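Local structure of envelopment polyprotein (Bovine Schmallenberg virus BH80/Germany/2011, 7A56) at residues Val109-Tyr115 against Met324-Val330; Lys192-Lys198 against Thr232-Met238; Thr381-Cys387 against Ile399-Pro404. The protein probably mediates fusion of viral and host membranes during entry, as a class II fusion glycoprotein that forms a trimer in its postfusion conformation. Residues are numbered along the deposited sequence.

Contact 1 of 3, residues Val109-Tyr115 against Met324-Val330; sequences VINKASY and MEVHKKV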
loop_
_atom_site.group_PDB
_atom_site.type_symbol
_atom_site.label_atom_id
_atom_site.label_comp_id
_atom_site.label_asym_id
_atom_site.label_seq_id
_atom_site.Cartn_x
_atom_site.Cartn_y
_atom_site.Cartn_z
ATOM N N VAL A 109 1.371 12.481 -16.244
ATOM C CA VAL A 109 1.394 11.284 -15.413
ATOM C C VAL A 109 0.436 11.555 -14.260
ATOM O O VAL A 109 0.655 12.499 -13.488
ATOM C CB VAL A 109 2.769 10.957 -14.824
ATOM C CG1 VAL A 109 2.600 9.776 -13.889
ATOM C CG2 VAL A 109 3.844 10.616 -15.941
ATOM N N ILE A 110 -0.597 10.737 -14.131
ATOM C CA ILE A 110 -1.456 10.789 -12.918
ATOM C C ILE A 110 -1.959 9.386 -12.611
ATOM O O ILE A 110 -2.019 8.526 -13.495
ATOM C CB ILE A 110 -2.678 11.693 -13.063
ATOM C CG1 ILE A 110 -3.533 11.161 -14.179
ATOM C CG2 ILE A 110 -2.295 13.138 -13.308
ATOM C CD1 ILE A 110 -4.944 11.575 -14.007
ATOM N N ASN A 111 -2.308 9.138 -11.341
ATOM C CA ASN A 111 -3.023 7.907 -11.044
ATOM C C ASN A 111 -4.496 8.286 -10.815
ATOM O O ASN A 111 -4.819 9.428 -10.480
ATOM C CB ASN A 111 -2.430 7.164 -9.816
ATOM C CG ASN A 111 -1.181 6.314 -10.153
ATOM O OD1 ASN A 111 -1.009 5.876 -11.278
ATOM N ND2 ASN A 111 -0.358 6.042 -9.154
ATOM N N LYS A 112 -5.399 7.357 -11.079
ATOM C CA LYS A 112 -6.810 7.720 -10.892
ATOM C C LYS A 112 -7.603 6.476 -10.564
ATOM O O LYS A 112 -7.216 5.360 -10.943
ATOM C CB LYS A 112 -7.415 8.389 -12.140
ATOM C CG LYS A 112 -7.459 7.528 -13.355
ATOM C CD LYS A 112 -7.950 8.340 -14.593
ATOM C CE LYS A 112 -7.863 7.508 -15.886
ATOM N NZ LYS A 112 -8.168 8.286 -17.139
ATOM N N ALA A 113 -8.720 6.669 -9.848
ATOM C CA ALA A 113 -9.684 5.586 -9.671
ATOM C C ALA A 113 -11.085 6.196 -9.479
ATOM O O ALA A 113 -11.242 7.398 -9.188
ATOM C CB ALA A 113 -9.301 4.676 -8.486
ATOM N N SER A 114 -12.097 5.369 -9.744
ATOM C CA SER A 114 -13.475 5.739 -9.504
ATOM C C SER A 114 -13.804 5.522 -8.030
ATOM O O SER A 114 -13.231 4.657 -7.354
ATOM C CB SER A 114 -14.442 4.904 -10.363
ATOM O OG SER A 114 -13.976 4.884 -11.729
ATOM N N TYR A 115 -14.747 6.316 -7.535
ATOM C CA TYR A 115 -15.253 6.188 -6.167
ATOM C C TYR A 115 -16.766 6.260 -6.193
ATOM O O TYR A 115 -17.367 6.873 -7.091
ATOM C CB TYR A 115 -14.689 7.297 -5.245
ATOM C CG TYR A 115 -13.215 7.101 -4.897
ATOM C CD1 TYR A 115 -12.197 7.226 -5.891
ATOM C CD2 TYR A 115 -12.825 6.784 -3.594
ATOM C CE1 TYR A 115 -10.861 7.018 -5.549
ATOM C CE2 TYR A 115 -11.521 6.599 -3.238
ATOM C CZ TYR A 115 -10.514 6.719 -4.249
ATOM O OH TYR A 115 -9.193 6.495 -3.928
ATOM N N MET A 324 -18.031 8.850 -9.369
ATOM C CA MET A 324 -17.094 9.941 -9.093
ATOM C C MET A 324 -15.683 9.499 -9.481
ATOM O O MET A 324 -15.422 8.325 -9.425
ATOM C CB MET A 324 -17.101 10.310 -7.602
ATOM C CG MET A 324 -16.310 11.573 -7.410
ATOM S SD MET A 324 -16.079 12.172 -5.767
ATOM C CE MET A 324 -15.168 10.878 -5.007
ATOM N N GLU A 325 -14.757 10.418 -9.774
ATOM C CA GLU A 325 -13.372 10.075 -10.132
ATOM C C GLU A 325 -12.385 10.931 -9.346
ATOM O O GLU A 325 -12.573 12.147 -9.221
ATOM C CB GLU A 325 -13.140 10.253 -11.625
ATOM C CG GLU A 325 -11.723 9.879 -12.067
ATOM C CD GLU A 325 -11.599 9.677 -13.572
ATOM O OE1 GLU A 325 -10.845 10.453 -14.223
ATOM O OE2 GLU A 325 -12.237 8.725 -14.088
ATOM N N VAL A 326 -11.379 10.287 -8.755
ATOM C CA VAL A 326 -10.337 10.978 -8.011
ATOM C C VAL A 326 -9.003 10.767 -8.742
ATOM O O VAL A 326 -8.709 9.659 -9.241
ATOM C CB VAL A 326 -10.256 10.499 -6.558
ATOM C CG1 VAL A 326 -9.097 11.180 -5.762
ATOM C CG2 VAL A 326 -11.691 10.718 -5.870
ATOM N N HIS A 327 -8.206 11.843 -8.785
ATOM C CA HIS A 327 -6.857 11.837 -9.389
ATOM C C HIS A 327 -5.838 12.030 -8.281
ATOM O O HIS A 327 -6.100 12.767 -7.322
ATOM C CB HIS A 327 -6.723 12.957 -10.409
ATOM C CG HIS A 327 -7.562 12.761 -11.620
ATOM N ND1 HIS A 327 -7.602 13.668 -12.652
ATOM C CD2 HIS A 327 -8.359 11.733 -11.995
ATOM C CE1 HIS A 327 -8.387 13.215 -13.610
ATOM N NE2 HIS A 327 -8.880 12.050 -13.228
ATOM N N LYS A 328 -4.709 11.310 -8.371
ATOM C CA LYS A 328 -3.611 11.437 -7.422
ATOM C C LYS A 328 -2.359 11.896 -8.181
ATOM O O LYS A 328 -1.965 11.274 -9.176
ATOM C CB LYS A 328 -3.289 10.121 -6.708
ATOM C CG LYS A 328 -2.203 10.312 -5.636
ATOM C CD LYS A 328 -1.867 9.045 -4.865
ATOM C CE LYS A 328 -0.675 9.296 -3.937
ATOM N NZ LYS A 328 -1.056 10.094 -2.693
ATOM N N LYS A 329 -1.745 12.970 -7.668
ATOM C CA LYS A 329 -0.411 13.395 -8.059
ATOM C C LYS A 329 0.630 12.507 -7.391
ATOM O O LYS A 329 0.603 12.272 -6.177
ATOM C CB LYS A 329 -0.187 14.848 -7.659
ATOM C CG LYS A 329 -1.158 15.791 -8.320
ATOM C CD LYS A 329 -0.773 17.250 -8.120
ATOM C CE LYS A 329 -1.858 18.013 -7.325
ATOM N NZ LYS A 329 -1.639 19.496 -7.328
ATOM N N VAL A 330 1.576 12.060 -8.199
ATOM C CA VAL A 330 2.531 11.036 -7.863
ATOM C C VAL A 330 3.870 11.480 -8.448
ATOM O O VAL A 330 3.939 12.358 -9.315
ATOM C CB VAL A 330 2.123 9.650 -8.420
ATOM C CG1 VAL A 330 0.835 9.151 -7.822
ATOM C CG2 VAL A 330 1.970 9.691 -9.984
HETATM O O HOH W 1 1.576 13.392 -10.956
#
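The two strands run antiparallel, their axes approaching to 4.6 Å at 151°. Main-chain hydrogen bonds carry the pairing. N111 and K328 exchange two (N111 N to K328 O 3.1 Å, K328 N to N111 O 2.8 Å), as do A113 and V326 (A113 N to V326 O 3.1 Å, V326 N to A113 O 2.9 Å), and so do Y115 and M324 (Y115 N to M324 O 2.8 Å, M324 N to Y115 O 3.1 Å). Between them lie the non-hydrogen-bonded pairs K112-H327 and S114-E325, whose CA atoms approach to 4.4 Å. Beyond the bridges, one water spans V109 O (2.8 Å) and V330 N (3.1 Å).

On the face bearing K112, S114, E325 and H327, the imidazole NE2 of H327 donates to E325 OE1 (2.7 Å), while I110 CD1 makes a CH-pi contact 3.7 Å from the H327 ring centroid, 11° off its normal. Apolar packing joins Y115 CD1 to V326 CG2 (3.5 Å) and Y115 CB to M324 CE (3.6 Å).

Within the large antiparallel sheet, strand 98-134 is paired here with 325-328 and also with 197-206 (I110 to D199, K112 to Q197), while strand 316-318 follows beyond 325-328, H327 bonding to T317.

Contact 2 of 3, residues Lys192-Lys198 against Thr232-Met238; sequences KSSIEQK and TIQMDSM. With PO4 (phosphate ion), chain J.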
loop_
_atom_site.group_PDB
_atom_site.type_symbol
_atom_site.label_atom_id
_atom_site.label_comp_id
_atom_site.label_asym_id
_atom_site.label_seq_id
_atom_site.Cartn_x
_atom_site.Cartn_y
_atom_site.Cartn_z
ATOM N N LYS A 192 -13.523 3.503 -2.804
ATOM C CA LYS A 192 -12.923 3.189 -4.136
ATOM C C LYS A 192 -13.723 2.069 -4.805
ATOM O O LYS A 192 -14.058 1.065 -4.158
ATOM C CB LYS A 192 -11.466 2.781 -3.928
ATOM C CG LYS A 192 -10.659 2.496 -5.252
ATOM C CD LYS A 192 -9.140 2.606 -4.999
ATOM C CE LYS A 192 -8.674 1.518 -4.080
ATOM N NZ LYS A 192 -7.326 1.819 -3.488
ATOM N N SER A 193 -14.109 2.275 -6.084
ATOM C CA SER A 193 -15.018 1.379 -6.796
ATOM C C SER A 193 -14.459 0.956 -8.156
ATOM O O SER A 193 -15.231 0.652 -9.076
ATOM C CB SER A 193 -16.402 2.030 -6.954
ATOM O OG SER A 193 -16.336 3.258 -7.699
ATOM N N SER A 194 -13.127 0.938 -8.294
ATOM C CA SER A 194 -12.429 0.426 -9.476
ATOM C C SER A 194 -11.011 0.074 -9.042
ATOM O O SER A 194 -10.566 0.431 -7.941
ATOM C CB SER A 194 -12.387 1.447 -10.620
ATOM O OG SER A 194 -11.501 2.504 -10.291
ATOM N N ILE A 195 -10.298 -0.645 -9.899
ATOM C CA ILE A 195 -8.850 -0.666 -9.728
ATOM C C ILE A 195 -8.309 0.739 -10.005
ATOM O O ILE A 195 -8.934 1.559 -10.711
ATOM C CB ILE A 195 -8.230 -1.723 -10.666
ATOM C CG1 ILE A 195 -6.749 -1.982 -10.326
ATOM C CG2 ILE A 195 -8.483 -1.318 -12.118
ATOM C CD1 ILE A 195 -6.142 -3.281 -10.973
ATOM N N GLU A 196 -7.173 1.064 -9.414
ATOM C CA GLU A 196 -6.602 2.322 -9.849
ATOM C C GLU A 196 -5.812 2.063 -11.123
ATOM O O GLU A 196 -5.457 0.925 -11.417
ATOM C CB GLU A 196 -5.695 2.937 -8.774
ATOM C CG GLU A 196 -4.379 2.162 -8.467
ATOM C CD GLU A 196 -3.487 2.945 -7.483
ATOM O OE1 GLU A 196 -3.840 3.012 -6.294
ATOM O OE2 GLU A 196 -2.443 3.519 -7.873
ATOM N N GLN A 197 -5.611 3.107 -11.909
ATOM C CA GLN A 197 -4.845 2.952 -13.153
ATOM C C GLN A 197 -3.959 4.166 -13.351
ATOM O O GLN A 197 -4.252 5.260 -12.863
ATOM C CB GLN A 197 -5.790 2.734 -14.356
ATOM C CG GLN A 197 -6.727 3.894 -14.636
ATOM C CD GLN A 197 -7.737 3.500 -15.677
ATOM O OE1 GLN A 197 -8.619 2.678 -15.402
ATOM N NE2 GLN A 197 -7.597 4.034 -16.897
ATOM N N LYS A 198 -2.841 3.954 -14.054
ATOM C CA LYS A 198 -2.004 5.049 -14.496
ATOM C C LYS A 198 -2.564 5.654 -15.765
ATOM O O LYS A 198 -3.143 4.962 -16.609
ATOM C CB LYS A 198 -0.582 4.542 -14.801
ATOM C CG LYS A 198 -0.006 3.782 -13.649
ATOM C CD LYS A 198 1.364 3.314 -13.998
ATOM C CE LYS A 198 1.839 2.474 -12.851
ATOM N NZ LYS A 198 1.389 0.987 -12.988
ATOM N N THR A 232 6.790 -0.535 -16.092
ATOM C CA THR A 232 6.194 -0.072 -14.853
ATOM C C THR A 232 5.892 -1.262 -13.954
ATOM O O THR A 232 6.254 -2.410 -14.250
ATOM C CB THR A 232 4.932 0.749 -15.172
ATOM O OG1 THR A 232 4.342 1.281 -13.942
ATOM C CG2 THR A 232 3.914 -0.170 -15.859
ATOM N N ILE A 233 5.178 -0.979 -12.840
ATOM C CA ILE A 233 4.777 -1.997 -11.897
ATOM C C ILE A 233 3.403 -1.557 -11.384
ATOM O O ILE A 233 3.110 -0.366 -11.316
ATOM C CB ILE A 233 5.815 -2.120 -10.746
ATOM C CG1 ILE A 233 7.164 -2.661 -11.271
ATOM C CG2 ILE A 233 5.373 -3.049 -9.557
ATOM C CD1 ILE A 233 8.264 -2.540 -10.273
ATOM N N GLN A 234 2.543 -2.519 -11.129
ATOM C CA GLN A 234 1.222 -2.180 -10.588
ATOM C C GLN A 234 1.372 -1.394 -9.283
ATOM O O GLN A 234 2.149 -1.789 -8.415
ATOM C CB GLN A 234 0.456 -3.452 -10.336
ATOM C CG GLN A 234 -0.994 -3.185 -9.908
ATOM C CD GLN A 234 -1.808 -4.497 -9.967
ATOM O OE1 GLN A 234 -2.997 -4.503 -10.201
ATOM N NE2 GLN A 234 -1.137 -5.593 -9.804
ATOM N N MET A 235 0.645 -0.274 -9.157
ATOM C CA MET A 235 0.728 0.566 -7.958
ATOM C C MET A 235 -0.539 0.412 -7.151
ATOM O O MET A 235 -1.586 0.015 -7.667
ATOM C CB MET A 235 0.914 2.074 -8.268
ATOM C CG MET A 235 2.204 2.244 -9.171
ATOM S SD MET A 235 2.559 3.967 -9.575
ATOM C CE MET A 235 2.898 4.789 -8.029
ATOM N N ASP A 236 -0.416 0.736 -5.887
ATOM C CA ASP A 236 -1.542 0.659 -4.960
ATOM C C ASP A 236 -1.384 1.880 -4.021
ATOM O O ASP A 236 -1.020 1.809 -2.869
ATOM C CB ASP A 236 -1.540 -0.693 -4.249
ATOM C CG ASP A 236 -2.714 -0.825 -3.291
ATOM O OD1 ASP A 236 -3.716 -0.114 -3.551
ATOM O OD2 ASP A 236 -2.632 -1.595 -2.299
ATOM N N SER A 237 -1.645 3.056 -4.566
ATOM C CA SER A 237 -1.305 4.355 -3.996
ATOM C C SER A 237 -2.558 5.073 -3.481
ATOM O O SER A 237 -2.452 5.904 -2.578
ATOM C CB SER A 237 -0.580 5.251 -5.049
ATOM O OG SER A 237 -1.395 5.622 -6.261
ATOM N N MET A 238 -3.701 4.701 -3.947
ATOM C CA MET A 238 -4.875 5.537 -3.678
ATOM C C MET A 238 -5.726 4.952 -2.541
ATOM O O MET A 238 -5.811 3.743 -2.393
ATOM C CB MET A 238 -5.708 5.657 -4.947
ATOM C CG MET A 238 -4.858 6.493 -6.108
ATOM S SD MET A 238 -5.953 6.812 -7.398
ATOM C CE MET A 238 -7.078 8.135 -6.803
HETATM P P PO4 J . -9.468 3.019 -20.221
HETATM O O1 PO4 J . -9.648 4.266 -19.399
HETATM O O2 PO4 J . -10.815 2.326 -20.377
HETATM O O3 PO4 J . -8.483 2.060 -19.593
HETATM O O4 PO4 J . -8.910 3.395 -21.572
HETATM O O HOH W 2 -5.336 1.036 -5.270
HETATM O O HOH W 3 -1.026 0.779 -11.356
#
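No main-chain pairing joins these segments: the nearest CA atoms, of E196 and M238, stand 7.2 Å apart, so side chains span the gap. At T232, OG1 lies 3.0 Å from K198 CE and is hydrogen-bonded to the carbonyl of V333. I233 O accepts K198 NZ at 2.8 Å; its own side chain turns away and packs on I233 of the third subunit, consistent with a position near the trimer axis. Q234 meets the end of the I195 side chain. M235 is reached through a water that accepts from both M235 N (3.0 Å) and K198 NZ (2.9 Å). A second water donates to D236 OD1 (2.6 Å) and E196 OE1 (2.7 Å) and accepts from K192 NZ (2.8 Å); the direct K192 NZ to D236 OD1 separation, 4.1 Å, is too long for a salt bridge. E196 then grips S237, with S237 N to E196 OE1 2.8 Å and S237 OG to E196 OE2 2.8 Å. M238 N also donates to E196 OE1 (2.9 Å), while M238 O takes K192 NZ (2.7 Å).

Off this path, Q197 NE2 donates to phosphate O1 (3.2 Å), an ion probably from the crystallisation liquor and also hydrogen-bonded to K390 and K398 of the second subunit. The buried E196 carboxylate is thus met chiefly by amide, hydroxyl and water donors, and both lysines donate to loop carbonyls; side-chain charge satisfies the backbone polarity of the irregular loop.

Contact 3 of 3, residues Thr381-Cys387 against Ile399-Pro404; sequences TNTIGSC and IIAVDP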
loop_
_atom_site.group_PDB
_atom_site.type_symbol
_atom_site.label_atom_id
_atom_site.label_comp_id
_atom_site.label_asym_id
_atom_site.label_seq_id
_atom_site.Cartn_x
_atom_site.Cartn_y
_atom_site.Cartn_z
ATOM N N THR A 381 8.190 30.160 -13.989
ATOM C CA THR A 381 9.085 29.179 -14.592
ATOM C C THR A 381 9.164 29.449 -16.081
ATOM O O THR A 381 8.199 29.905 -16.706
ATOM C CB THR A 381 8.624 27.727 -14.307
ATOM O OG1 THR A 381 9.484 26.800 -14.973
ATOM C CG2 THR A 381 7.144 27.488 -14.761
ATOM N N ASN A 382 10.344 29.210 -16.642
ATOM C CA ASN A 382 10.514 29.399 -18.080
ATOM C C ASN A 382 10.129 28.143 -18.878
ATOM O O ASN A 382 10.220 28.160 -20.120
ATOM C CB ASN A 382 11.961 29.866 -18.393
ATOM C CG ASN A 382 13.042 28.815 -18.055
ATOM O OD1 ASN A 382 12.878 27.935 -17.215
ATOM N ND2 ASN A 382 14.163 28.932 -18.727
ATOM N N THR A 383 9.612 27.107 -18.208
ATOM C CA THR A 383 9.348 25.831 -18.855
ATOM C C THR A 383 8.384 24.991 -18.010
ATOM O O THR A 383 8.421 25.011 -16.786
ATOM C CB THR A 383 10.648 25.025 -19.118
ATOM O OG1 THR A 383 10.350 23.847 -19.880
ATOM C CG2 THR A 383 11.413 24.616 -17.842
ATOM N N ILE A 384 7.560 24.218 -18.705
ATOM C CA ILE A 384 6.976 23.029 -18.108
ATOM C C ILE A 384 8.110 22.158 -17.622
ATOM O O ILE A 384 9.102 21.972 -18.331
ATOM C CB ILE A 384 6.132 22.286 -19.154
ATOM C CG1 ILE A 384 4.942 23.161 -19.584
ATOM C CG2 ILE A 384 5.710 20.886 -18.604
ATOM C CD1 ILE A 384 4.244 22.643 -20.838
ATOM N N GLY A 385 7.991 21.613 -16.415
ATOM C CA GLY A 385 9.067 20.760 -15.936
ATOM C C GLY A 385 8.680 20.120 -14.612
ATOM O O GLY A 385 7.516 20.142 -14.202
ATOM N N SER A 386 9.668 19.551 -13.959
ATOM C CA SER A 386 9.468 18.861 -12.696
ATOM C C SER A 386 10.631 19.282 -11.821
ATOM O O SER A 386 11.763 19.258 -12.278
ATOM C CB SER A 386 9.471 17.340 -12.889
ATOM O OG SER A 386 9.279 16.690 -11.636
ATOM N N CYS A 387 10.362 19.715 -10.591
ATOM C CA CYS A 387 11.394 20.226 -9.706
ATOM C C CYS A 387 11.438 19.469 -8.399
ATOM O O CYS A 387 10.408 19.100 -7.852
ATOM C CB CYS A 387 11.148 21.690 -9.356
ATOM S SG CYS A 387 11.353 22.761 -10.734
ATOM N N ILE A 399 8.667 16.028 -5.253
ATOM C CA ILE A 399 8.869 16.728 -6.519
ATOM C C ILE A 399 7.543 17.376 -6.860
ATOM O O ILE A 399 6.472 16.883 -6.474
ATOM C CB ILE A 399 9.339 15.769 -7.644
ATOM C CG1 ILE A 399 8.250 14.784 -7.952
ATOM C CG2 ILE A 399 10.544 14.962 -7.217
ATOM C CD1 ILE A 399 8.449 14.109 -9.291
ATOM N N ILE A 400 7.618 18.510 -7.547
ATOM C CA ILE A 400 6.435 19.273 -7.923
ATOM C C ILE A 400 6.520 19.622 -9.410
ATOM O O ILE A 400 7.571 20.047 -9.908
ATOM C CB ILE A 400 6.284 20.543 -7.050
ATOM C CG1 ILE A 400 4.873 21.165 -7.185
ATOM C CG2 ILE A 400 7.443 21.524 -7.344
ATOM C CD1 ILE A 400 4.616 22.321 -6.183
ATOM N N ALA A 401 5.407 19.446 -10.128
ATOM C CA ALA A 401 5.396 19.833 -11.535
ATOM C C ALA A 401 5.192 21.337 -11.633
ATOM O O ALA A 401 4.340 21.894 -10.957
ATOM C CB ALA A 401 4.282 19.118 -12.292
ATOM N N VAL A 402 5.976 21.991 -12.483
ATOM C CA VAL A 402 5.860 23.430 -12.698
ATOM C C VAL A 402 5.364 23.672 -14.117
ATOM O O VAL A 402 5.625 22.884 -15.048
ATOM C CB VAL A 402 7.184 24.196 -12.432
ATOM C CG1 VAL A 402 7.647 23.951 -10.960
ATOM C CG2 VAL A 402 8.298 23.819 -13.419
ATOM N N ASP A 403 4.672 24.780 -14.276
ATOM C CA ASP A 403 3.866 25.021 -15.459
ATOM C C ASP A 403 3.820 26.526 -15.678
ATOM O O ASP A 403 3.410 27.260 -14.780
ATOM C CB ASP A 403 2.475 24.402 -15.236
ATOM C CG ASP A 403 1.467 24.687 -16.361
ATOM O OD1 ASP A 403 1.844 25.075 -17.473
ATOM O OD2 ASP A 403 0.256 24.498 -16.113
ATOM N N PRO A 404 4.313 27.023 -16.819
ATOM C CA PRO A 404 4.117 28.439 -17.152
ATOM C C PRO A 404 2.667 28.904 -17.134
ATOM O O PRO A 404 2.450 30.101 -17.032
ATOM C CB PRO A 404 4.696 28.553 -18.574
ATOM C CG PRO A 404 5.613 27.388 -18.722
ATOM C CD PRO A 404 5.019 26.288 -17.875
#
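Side-chain rotamers sort this antiparallel pairing into a polar turn and an apolar face. T381, in the t rotamer, turns OG1 to donate to T383 O (2.8 Å), while its CG2 rests 3.5 Å from P404 N. T383 points away from 399-404; its t rotamer lets OG1 donate to I384 O at 2.7 Å, and the same oxygen accepts from the amide of I53. I384 (chi1 m) lays CG1 3.6 Å from P404 CD.

From G385 the chain forms regular antiparallel sheet, with two bonds each for G385-V402 (G385 N to V402 O and V402 N to G385 O, both 3.0 Å) and C387-I400 (C387 N to I400 O and I400 N to C387 O, both 2.9 Å). Strand 399-402 is outermost within its chain in a four-stranded sheet that continues through 385-391 to 422-426; this C-terminal region of two four-stranded sheets is consistent with the Ig-like domain III of class II fusion proteins.

C387, with chi1 m, puts SG 3.9 Å from V402 CG1 and is bonded to C427, tying this strand to the region just after 422-426; its CB also meets I400 CG2 at 4.2 Å. On the other face S386, in the t rotamer, holds OG 3.6 Å from I399 CD1, and both residues pack against L218 of the third subunit.

Following the chain from its N terminus, 109-115 opens contact 1, and its partner 324-330 arrives only after 208 intervening residues. Contact 2 opens and closes within that span: 192-198 and 232-238, with 33 residues between them, enclose a much shorter loop. The two touch, with centres 9 Å apart, S114 O lying 2.8 Å from S193 N and K112 O 2.9 Å from Q197 N, both probable hydrogen bonds; they join the loop 232-238 to the large antiparallel sheet. Contact 3 follows in series, closing an 11-residue connection that passes through strand 394-395 of a different C-terminal sheet. Its centre lies about 20 Å from contact 1's and 25 Å from contact 2's, and it touches neither.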